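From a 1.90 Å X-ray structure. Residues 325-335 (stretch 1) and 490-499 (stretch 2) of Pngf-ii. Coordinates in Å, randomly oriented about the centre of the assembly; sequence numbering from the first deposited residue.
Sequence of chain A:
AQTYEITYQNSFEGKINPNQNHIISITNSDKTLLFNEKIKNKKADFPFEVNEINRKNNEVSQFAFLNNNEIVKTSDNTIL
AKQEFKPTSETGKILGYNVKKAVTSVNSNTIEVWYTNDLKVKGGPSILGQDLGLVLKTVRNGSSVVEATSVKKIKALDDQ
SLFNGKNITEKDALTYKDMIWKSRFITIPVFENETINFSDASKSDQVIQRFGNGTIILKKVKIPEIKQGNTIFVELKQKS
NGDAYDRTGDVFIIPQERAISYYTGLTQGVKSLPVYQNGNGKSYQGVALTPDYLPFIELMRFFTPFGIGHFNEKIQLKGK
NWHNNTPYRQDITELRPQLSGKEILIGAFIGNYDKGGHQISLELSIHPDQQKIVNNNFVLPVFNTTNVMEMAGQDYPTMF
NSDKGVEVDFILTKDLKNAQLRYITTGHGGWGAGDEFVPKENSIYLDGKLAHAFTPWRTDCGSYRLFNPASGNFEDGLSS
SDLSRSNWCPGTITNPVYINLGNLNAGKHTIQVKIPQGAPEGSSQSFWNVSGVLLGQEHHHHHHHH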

# COMPACT_ATOMS: atom_id res chain seq x y z
N ASN A 325 -14.74 3.13 -9.49
CA ASN A 325 -14.06 4.00 -8.53
C ASN A 325 -12.57 4.09 -8.89
O ASN A 325 -12.09 3.36 -9.77
CB ASN A 325 -14.27 3.48 -7.10
CG ASN A 325 -13.73 2.08 -6.91
OD1 ASN A 325 -12.54 1.85 -7.00
ND2 ASN A 325 -14.62 1.13 -6.66
N THR A 326 -11.86 5.00 -8.22
CA THR A 326 -10.48 5.28 -8.53
C THR A 326 -9.62 4.87 -7.36
O THR A 326 -9.87 5.32 -6.25
CB THR A 326 -10.19 6.76 -8.72
OG1 THR A 326 -11.31 7.39 -9.35
CG2 THR A 326 -8.92 6.93 -9.55
N PRO A 327 -8.62 4.00 -7.61
CA PRO A 327 -7.66 3.67 -6.59
C PRO A 327 -6.36 4.45 -6.77
O PRO A 327 -5.93 4.67 -7.91
CB PRO A 327 -7.41 2.20 -6.85
CG PRO A 327 -7.51 2.09 -8.35
CD PRO A 327 -8.44 3.17 -8.81
N TYR A 328 -5.78 4.84 -5.64
CA TYR A 328 -4.50 5.52 -5.60
C TYR A 328 -3.66 4.90 -4.49
O TYR A 328 -4.09 4.85 -3.33
CB TYR A 328 -4.67 6.99 -5.28
CG TYR A 328 -5.68 7.78 -6.09
CD1 TYR A 328 -7.02 7.79 -5.74
CD2 TYR A 328 -5.28 8.58 -7.17
CE1 TYR A 328 -7.95 8.56 -6.42
CE2 TYR A 328 -6.21 9.34 -7.88
CZ TYR A 328 -7.54 9.33 -7.50
OH TYR A 328 -8.48 10.09 -8.15
N ARG A 329 -2.45 4.47 -4.81
CA ARG A 329 -1.58 3.92 -3.79
C ARG A 329 -0.16 4.40 -4.02
O ARG A 329 0.40 4.23 -5.12
CB ARG A 329 -1.64 2.38 -3.78
CG ARG A 329 -0.96 1.73 -2.56
CD ARG A 329 -1.09 0.21 -2.56
NE ARG A 329 -0.73 -0.41 -1.28
CZ ARG A 329 -0.46 -1.71 -1.10
NH1 ARG A 329 -0.46 -2.55 -2.13
NH2 ARG A 329 -0.15 -2.18 0.12
N GLN A 330 0.42 4.96 -2.97
CA GLN A 330 1.77 5.50 -3.02
C GLN A 330 2.68 4.88 -1.93
O GLN A 330 2.29 4.73 -0.77
CB GLN A 330 1.73 7.00 -2.81
CG GLN A 330 3.13 7.64 -2.90
CD GLN A 330 3.11 9.10 -3.27
OE1 GLN A 330 3.86 9.94 -2.71
NE2 GLN A 330 2.29 9.43 -4.19
N ASP A 331 3.89 4.56 -2.35
CA ASP A 331 4.99 4.14 -1.46
C ASP A 331 5.46 5.38 -0.72
O ASP A 331 5.82 6.37 -1.34
CB ASP A 331 6.07 3.56 -2.33
CG ASP A 331 7.29 3.03 -1.56
OD1 ASP A 331 7.44 3.30 -0.34
OD2 ASP A 331 8.11 2.35 -2.23
N ILE A 332 5.41 5.36 0.60
CA ILE A 332 5.85 6.49 1.41
C ILE A 332 6.96 6.09 2.41
O ILE A 332 7.10 6.73 3.46
CB ILE A 332 4.66 7.14 2.16
CG1 ILE A 332 3.83 6.09 2.89
CG2 ILE A 332 3.77 7.91 1.20
CD1 ILE A 332 2.83 6.73 3.85
N THR A 333 7.76 5.11 2.04
CA THR A 333 8.80 4.50 2.92
C THR A 333 9.77 5.54 3.46
O THR A 333 10.15 5.49 4.64
CB THR A 333 9.55 3.37 2.15
OG1 THR A 333 8.60 2.33 1.85
CG2 THR A 333 10.71 2.79 2.95
N GLU A 334 10.12 6.53 2.64
CA GLU A 334 10.99 7.62 3.06
C GLU A 334 10.44 8.55 4.19
O GLU A 334 11.21 9.31 4.79
CB GLU A 334 11.45 8.47 1.83
CG GLU A 334 10.47 9.54 1.34
CD GLU A 334 9.36 9.02 0.42
OE1 GLU A 334 9.09 7.80 0.41
OE2 GLU A 334 8.74 9.84 -0.28
N LEU A 335 9.14 8.51 4.46
CA LEU A 335 8.57 9.31 5.55
C LEU A 335 8.48 8.56 6.88
O LEU A 335 7.94 9.08 7.87
CB LEU A 335 7.18 9.84 5.14
CG LEU A 335 7.17 10.71 3.88
CD1 LEU A 335 5.75 11.08 3.48
CD2 LEU A 335 8.02 11.95 4.11
N PRO A 490 -6.22 13.89 -14.50
CA PRO A 490 -7.38 13.51 -13.68
C PRO A 490 -7.51 11.99 -13.51
O PRO A 490 -7.55 11.25 -14.50
CB PRO A 490 -8.55 14.09 -14.47
CG PRO A 490 -7.98 15.24 -15.22
CD PRO A 490 -6.58 14.83 -15.58
N GLY A 491 -7.60 11.54 -12.26
CA GLY A 491 -7.74 10.12 -11.93
C GLY A 491 -6.44 9.47 -11.47
O GLY A 491 -6.39 8.26 -11.27
N THR A 492 -5.38 10.27 -11.29
CA THR A 492 -4.07 9.71 -10.97
C THR A 492 -3.33 10.50 -9.88
O THR A 492 -3.60 11.69 -9.61
CB THR A 492 -3.12 9.57 -12.21
OG1 THR A 492 -2.74 10.87 -12.71
CG2 THR A 492 -3.76 8.74 -13.34
N ILE A 493 -2.35 9.83 -9.30
CA ILE A 493 -1.34 10.45 -8.42
C ILE A 493 -0.30 11.26 -9.20
O ILE A 493 0.10 10.86 -10.28
CB ILE A 493 -0.55 9.37 -7.69
CG1 ILE A 493 -1.46 8.65 -6.71
CG2 ILE A 493 0.71 9.92 -6.98
CD1 ILE A 493 -0.89 7.37 -6.18
N THR A 494 0.16 12.37 -8.63
CA THR A 494 1.34 13.05 -9.13
C THR A 494 2.55 12.58 -8.31
O THR A 494 2.61 12.81 -7.10
CB THR A 494 1.17 14.58 -9.06
OG1 THR A 494 0.20 14.98 -10.04
CG2 THR A 494 2.49 15.29 -9.31
N ASN A 495 3.48 11.92 -8.98
CA ASN A 495 4.70 11.40 -8.33
C ASN A 495 5.58 12.48 -7.72
O ASN A 495 5.80 13.48 -8.38
CB ASN A 495 5.56 10.69 -9.38
CG ASN A 495 5.21 9.22 -9.54
OD1 ASN A 495 4.35 8.84 -10.31
ND2 ASN A 495 5.89 8.40 -8.80
N PRO A 496 6.12 12.27 -6.51
CA PRO A 496 7.21 13.15 -6.09
C PRO A 496 8.44 12.92 -6.94
O PRO A 496 8.61 11.82 -7.47
CB PRO A 496 7.53 12.71 -4.66
CG PRO A 496 6.33 11.92 -4.21
CD PRO A 496 5.68 11.37 -5.44
N VAL A 497 9.26 13.95 -7.09
CA VAL A 497 10.59 13.74 -7.57
C VAL A 497 11.54 13.90 -6.38
O VAL A 497 11.25 14.62 -5.42
CB VAL A 497 10.94 14.69 -8.73
CG1 VAL A 497 9.93 14.52 -9.87
CG2 VAL A 497 11.03 16.12 -8.26
N TYR A 498 12.66 13.20 -6.46
CA TYR A 498 13.63 13.17 -5.39
C TYR A 498 14.89 13.84 -5.87
O TYR A 498 15.67 13.25 -6.62
CB TYR A 498 13.88 11.73 -4.99
CG TYR A 498 12.64 11.16 -4.40
CD1 TYR A 498 12.32 11.39 -3.05
CD2 TYR A 498 11.74 10.47 -5.18
CE1 TYR A 498 11.14 10.90 -2.51
CE2 TYR A 498 10.55 9.99 -4.65
CZ TYR A 498 10.27 10.19 -3.32
OH TYR A 498 9.10 9.70 -2.81
N ILE A 499 15.07 15.09 -5.48
CA ILE A 499 16.13 15.93 -6.05
C ILE A 499 17.36 15.83 -5.16
O ILE A 499 17.33 16.21 -3.98
CB ILE A 499 15.67 17.40 -6.14
CG1 ILE A 499 14.49 17.49 -7.11
CG2 ILE A 499 16.83 18.31 -6.55
CD1 ILE A 499 13.81 18.83 -7.13
O HOH W 1 -4.97 6.18 -9.97

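The two stretches run in nearly the same direction, 11° apart, and bury 422 Å² between them. Alternation along strand 326-331 sends Thr326, Tyr328 and Gln330 toward stretch 2, while Pro327 and Arg329 point away. Thr326 CG2 lies 3.3 Å from Gly491 O. Gly491 has phi 102° and psi 6°; a CB there would jam against the preceding carbonyl, so glycine suits the turn.

One water donates to both backbones, to Pro327 O at 2.7 Å and to Gly491 O at 2.8 Å. No direct backbone hydrogen bond joins the stretches.

Tyr328, with chi1 m and chi2 84°, lays its ring alongside residues 491-493. The ring edge meets Thr492 N, 3.6 Å from Tyr328 CE2, and Ile493 N, 3.8 Å from Tyr328 CD2. Its OH is satisfied elsewhere in the structure. Ile493 leaves its backbone sideways, but its m,t rotamer brings the end nearer. Ile493 CG1 packs 3.8 Å from Tyr328 CD2, and Ile493 CD1 reaches 3.6 Å from Arg329 O. Gln330 extends with chi1 and chi2 both t, which carries its end to both Ile493 and Pro496.

At the far end, Glu334 folds with chi1 p and chi2 m. Tyr498 OH donates a 2.6 Å hydrogen bond to Glu334 OE2, at the ring edge. The CA atoms of Glu334 and Tyr498 are 10.4 Å apart, and the two side chains together with their hydrogen bond close that gap.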